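Local coordinates for pilus assembly protein PILC (Thermus thermophilus, PDB 2WHN), which probably serves as an essential inner-membrane component of the type IV pilus machinery, controlling pilus assembly and disassembly and influencing the localisation and activity of the ATPase PilB, at residues F48-D58 and A68-S76. Sequence-based numbering, arbitrary orientation.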
loop_
_atom_site.group_PDB
_atom_site.type_symbol
_atom_site.label_atom_id
_atom_site.label_comp_id
_atom_site.label_asym_id
_atom_site.label_seq_id
_atom_site.Cartn_x
_atom_site.Cartn_y
_atom_site.Cartn_z
ATOM N N PHE A 48 8.631 5.503 2.519
ATOM C CA PHE A 48 7.390 4.932 2.009
ATOM C C PHE A 48 6.972 5.618 0.716
ATOM O O PHE A 48 6.492 4.962 -0.211
ATOM C CB PHE A 48 6.270 5.019 3.045
ATOM C CG PHE A 48 5.172 4.008 2.835
ATOM C CD1 PHE A 48 5.397 2.868 2.076
ATOM C CD2 PHE A 48 3.937 4.174 3.433
ATOM C CE1 PHE A 48 4.391 1.931 1.886
ATOM C CE2 PHE A 48 2.936 3.226 3.271
ATOM C CZ PHE A 48 3.159 2.110 2.495
ATOM N N ARG A 49 7.195 6.929 0.645
ATOM C CA ARG A 49 6.926 7.698 -0.568
ATOM C C ARG A 49 7.745 7.168 -1.738
ATOM O O ARG A 49 7.233 7.018 -2.848
ATOM C CB ARG A 49 7.240 9.181 -0.356
ATOM C CG ARG A 49 6.064 10.011 0.119
ATOM C CD ARG A 49 6.066 11.397 -0.509
ATOM N NE ARG A 49 7.337 12.092 -0.316
ATOM C CZ ARG A 49 7.828 12.447 0.868
ATOM N NH1 ARG A 49 7.165 12.163 1.982
ATOM N NH2 ARG A 49 8.991 13.080 0.938
ATOM N N GLU A 50 9.029 6.924 -1.496
ATOM C CA GLU A 50 9.894 6.369 -2.524
ATOM C C GLU A 50 9.408 4.982 -2.929
ATOM O O GLU A 50 9.399 4.638 -4.108
ATOM C CB GLU A 50 11.343 6.316 -2.037
ATOM C CG GLU A 50 12.014 7.680 -1.958
ATOM C CD GLU A 50 12.846 7.987 -3.186
ATOM O OE1 GLU A 50 12.618 7.341 -4.232
ATOM O OE2 GLU A 50 13.749 8.850 -3.102
ATOM N N ILE A 51 8.972 4.205 -1.943
ATOM C CA ILE A 51 8.427 2.875 -2.189
ATOM C C ILE A 51 7.209 2.957 -3.100
ATOM O O ILE A 51 7.063 2.176 -4.042
ATOM C CB ILE A 51 7.987 2.202 -0.873
ATOM C CG1 ILE A 51 9.195 1.934 0.029
ATOM C CG2 ILE A 51 7.227 0.924 -1.158
ATOM C CD1 ILE A 51 10.047 0.787 -0.434
ATOM N N LEU A 52 6.313 3.883 -2.782
ATOM C CA LEU A 52 5.033 3.966 -3.473
ATOM C C LEU A 52 5.188 4.516 -4.884
ATOM O O LEU A 52 4.464 4.113 -5.791
ATOM C CB LEU A 52 4.040 4.804 -2.672
ATOM C CG LEU A 52 3.655 4.191 -1.324
ATOM C CD1 LEU A 52 2.754 5.136 -0.547
ATOM C CD2 LEU A 52 2.981 2.832 -1.529
ATOM N N LYS A 53 6.152 5.410 -5.077
ATOM C CA LYS A 53 6.479 5.879 -6.424
ATOM C C LYS A 53 6.984 4.734 -7.298
ATOM O O LYS A 53 6.678 4.664 -8.490
ATOM C CB LYS A 53 7.507 7.013 -6.376
ATOM C CG LYS A 53 7.008 8.247 -5.644
ATOM C CD LYS A 53 8.034 9.373 -5.637
ATOM C CE LYS A 53 7.548 10.528 -4.772
ATOM N NZ LYS A 53 8.404 11.739 -4.895
ATOM N N GLN A 54 7.748 3.829 -6.701
ATOM C CA GLN A 54 8.226 2.662 -7.431
ATOM C C GLN A 54 7.081 1.690 -7.722
ATOM O O GLN A 54 7.027 1.087 -8.791
ATOM C CB GLN A 54 9.348 1.962 -6.662
ATOM C CG GLN A 54 9.839 0.686 -7.325
ATOM C CD GLN A 54 10.565 0.951 -8.628
ATOM O OE1 GLN A 54 11.582 1.645 -8.654
ATOM N NE2 GLN A 54 10.044 0.400 -9.723
ATOM N N VAL A 55 6.153 1.560 -6.782
ATOM C CA VAL A 55 4.992 0.695 -6.985
ATOM C C VAL A 55 4.114 1.214 -8.119
ATOM O O VAL A 55 3.668 0.447 -8.977
ATOM C CB VAL A 55 4.142 0.563 -5.707
ATOM C CG1 VAL A 55 2.833 -0.169 -6.012
ATOM C CG2 VAL A 55 4.927 -0.166 -4.625
ATOM N N ARG A 56 3.871 2.520 -8.119
ATOM C CA ARG A 56 3.036 3.141 -9.143
ATOM C C ARG A 56 3.694 3.071 -10.519
ATOM O O ARG A 56 3.026 2.846 -11.525
ATOM C CB ARG A 56 2.738 4.598 -8.782
ATOM C CG ARG A 56 1.971 5.353 -9.856
ATOM C CD ARG A 56 1.545 6.720 -9.358
ATOM N NE ARG A 56 1.372 7.676 -10.447
ATOM C CZ ARG A 56 2.359 8.108 -11.228
ATOM N NH1 ARG A 56 3.590 7.641 -11.066
ATOM N NH2 ARG A 56 2.111 9.000 -12.180
ATOM N N THR A 57 4.996 3.324 -10.557
ATOM C CA THR A 57 5.771 3.199 -11.787
ATOM C C THR A 57 5.659 1.790 -12.355
ATOM O O THR A 57 5.438 1.609 -13.549
ATOM C CB THR A 57 7.254 3.508 -11.534
ATOM O OG1 THR A 57 7.369 4.788 -10.900
ATOM C CG2 THR A 57 8.036 3.522 -12.847
ATOM N N ASP A 58 5.844 0.796 -11.491
ATOM C CA ASP A 58 5.778 -0.601 -11.896
ATOM C C ASP A 58 4.412 -0.941 -12.474
ATOM O O ASP A 58 4.322 -1.572 -13.527
ATOM C CB ASP A 58 6.090 -1.519 -10.710
ATOM C CG ASP A 58 7.571 -1.540 -10.364
ATOM O OD1 ASP A 58 8.367 -0.953 -11.128
ATOM O OD2 ASP A 58 7.940 -2.153 -9.338
ATOM N N ALA A 68 4.190 -5.746 -7.696
ATOM C CA ALA A 68 4.810 -4.472 -7.342
ATOM C C ALA A 68 4.975 -4.340 -5.826
ATOM O O ALA A 68 6.035 -3.936 -5.343
ATOM C CB ALA A 68 4.009 -3.306 -7.903
ATOM N N LEU A 69 3.944 -4.722 -5.079
ATOM C CA LEU A 69 4.011 -4.737 -3.618
ATOM C C LEU A 69 5.055 -5.724 -3.106
ATOM O O LEU A 69 5.758 -5.451 -2.130
ATOM C CB LEU A 69 2.650 -5.085 -3.014
ATOM C CG LEU A 69 1.446 -4.239 -3.434
ATOM C CD1 LEU A 69 0.181 -4.738 -2.752
ATOM C CD2 LEU A 69 1.682 -2.769 -3.130
ATOM N N SER A 70 5.110 -6.899 -3.727
ATOM C CA SER A 70 5.911 -7.996 -3.196
ATOM C C SER A 70 7.394 -7.646 -3.209
ATOM O O SER A 70 8.210 -8.348 -2.611
ATOM C CB SER A 70 5.663 -9.282 -3.983
ATOM O OG SER A 70 6.267 -9.213 -5.261
ATOM N N LYS A 71 7.730 -6.541 -3.867
ATOM C CA LYS A 71 9.110 -6.076 -3.935
ATOM C C LYS A 71 9.549 -5.402 -2.640
ATOM O O LYS A 71 10.726 -5.088 -2.469
ATOM C CB LYS A 71 9.288 -5.097 -5.094
ATOM C CG LYS A 71 9.407 -5.754 -6.454
ATOM C CD LYS A 71 9.499 -4.706 -7.549
ATOM C CE LYS A 71 9.953 -5.315 -8.863
ATOM N NZ LYS A 71 10.217 -4.265 -9.885
ATOM N N HIS A 72 8.602 -5.152 -1.742
ATOM C CA HIS A 72 8.860 -4.289 -0.595
ATOM C C HIS A 72 8.444 -4.929 0.727
ATOM O O HIS A 72 7.306 -5.378 0.883
ATOM C CB HIS A 72 8.175 -2.935 -0.785
ATOM C CG HIS A 72 8.545 -2.249 -2.065
ATOM N ND1 HIS A 72 9.701 -1.511 -2.207
ATOM C CD2 HIS A 72 7.918 -2.200 -3.265
ATOM C CE1 HIS A 72 9.770 -1.037 -3.438
ATOM N NE2 HIS A 72 8.703 -1.444 -4.102
ATOM N N LYS A 73 9.364 -4.927 1.687
ATOM C CA LYS A 73 9.218 -5.707 2.912
ATOM C C LYS A 73 7.991 -5.297 3.718
ATOM O O LYS A 73 7.393 -6.118 4.415
ATOM C CB LYS A 73 10.474 -5.584 3.779
ATOM C CG LYS A 73 11.722 -6.198 3.161
ATOM C CD LYS A 73 12.984 -5.404 3.512
ATOM C CE LYS A 73 12.956 -4.897 4.950
ATOM N NZ LYS A 73 13.231 -5.977 5.935
ATOM N N ILE A 74 7.630 -4.022 3.645
ATOM C CA ILE A 74 6.530 -3.500 4.455
ATOM C C ILE A 74 5.204 -4.230 4.199
ATOM O O ILE A 74 4.311 -4.234 5.048
ATOM C CB ILE A 74 6.348 -1.982 4.248
ATOM C CG1 ILE A 74 5.208 -1.452 5.119
ATOM C CG2 ILE A 74 6.105 -1.665 2.775
ATOM C CD1 ILE A 74 5.446 -1.618 6.611
ATOM N N PHE A 75 5.082 -4.866 3.039
ATOM C CA PHE A 75 3.870 -5.617 2.716
ATOM C C PHE A 75 4.056 -7.109 3.001
ATOM O O PHE A 75 4.893 -7.765 2.387
ATOM C CB PHE A 75 3.467 -5.384 1.252
ATOM C CG PHE A 75 3.274 -3.929 0.901
ATOM C CD1 PHE A 75 4.247 -3.237 0.193
ATOM C CD2 PHE A 75 2.148 -3.240 1.330
ATOM C CE1 PHE A 75 4.094 -1.884 -0.096
ATOM C CE2 PHE A 75 1.987 -1.894 1.032
ATOM C CZ PHE A 75 2.970 -1.213 0.331
ATOM N N SER A 76 3.305 -7.628 3.970
ATOM C CA SER A 76 3.434 -9.025 4.387
ATOM C C SER A 76 2.918 -9.994 3.322
ATOM O O SER A 76 2.177 -9.605 2.418
ATOM C CB SER A 76 2.683 -9.256 5.697
ATOM O OG SER A 76 1.281 -9.248 5.482
HETATM O O HOH W 1 7.479 -1.891 -6.750
#
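His72 packs its imidazole across Ile51 of helix 46-60. Its CB rests against Ile51 CG2 at 4.0 Å. With CG beside the backbone N (chi1 -55°), the ring turns one face to that methyl, which makes a CH-pi contact only 14° off the normal. The modelled 2.9 Å between His72 ND1 and Ile51 CD1 is shorter than normal packing allows, so the placing of that methyl is doubtful. His72 CD2 reaches Val55 CG2 at 3.9 Å, a turn further along the helix, while Gln54 CG sits at the ring edge near NE2. The tip, NE2, is hydrogen-bonded at 3.0 Å to a water in the ring plane that donates to Asp58 OD2 and to Ala68 O. A histidine suits this place because its flat face packs on aliphatic carbon while its edge remains polar.

In this all-helical N-terminal domain of a GspF-family protein, the contact folds the short helix 65-70 and the following loop back on helix 46-60. Alanine at 68 permits a close approach, its CB 3.8 Å from Val55 CG1. Beyond His72, a type I turn to Phe75 leads to Ser76, the N-cap of helix 77-89. The turn brings Phe75 inward, where its large flat ring takes aliphatic carbon on both faces, Leu69 CD2 and Ile74 CG2. Phe75 CZ meets the edge of the Phe48 ring, 3.8 Å from Phe48 CE1. At the far end Lys71, exposed and extended beyond CG, is long enough to carry its charge to Asp58: NZ forms a salt bridge with Asp58 OD2 at 3.2 Å, approaching from above the carboxylate plane.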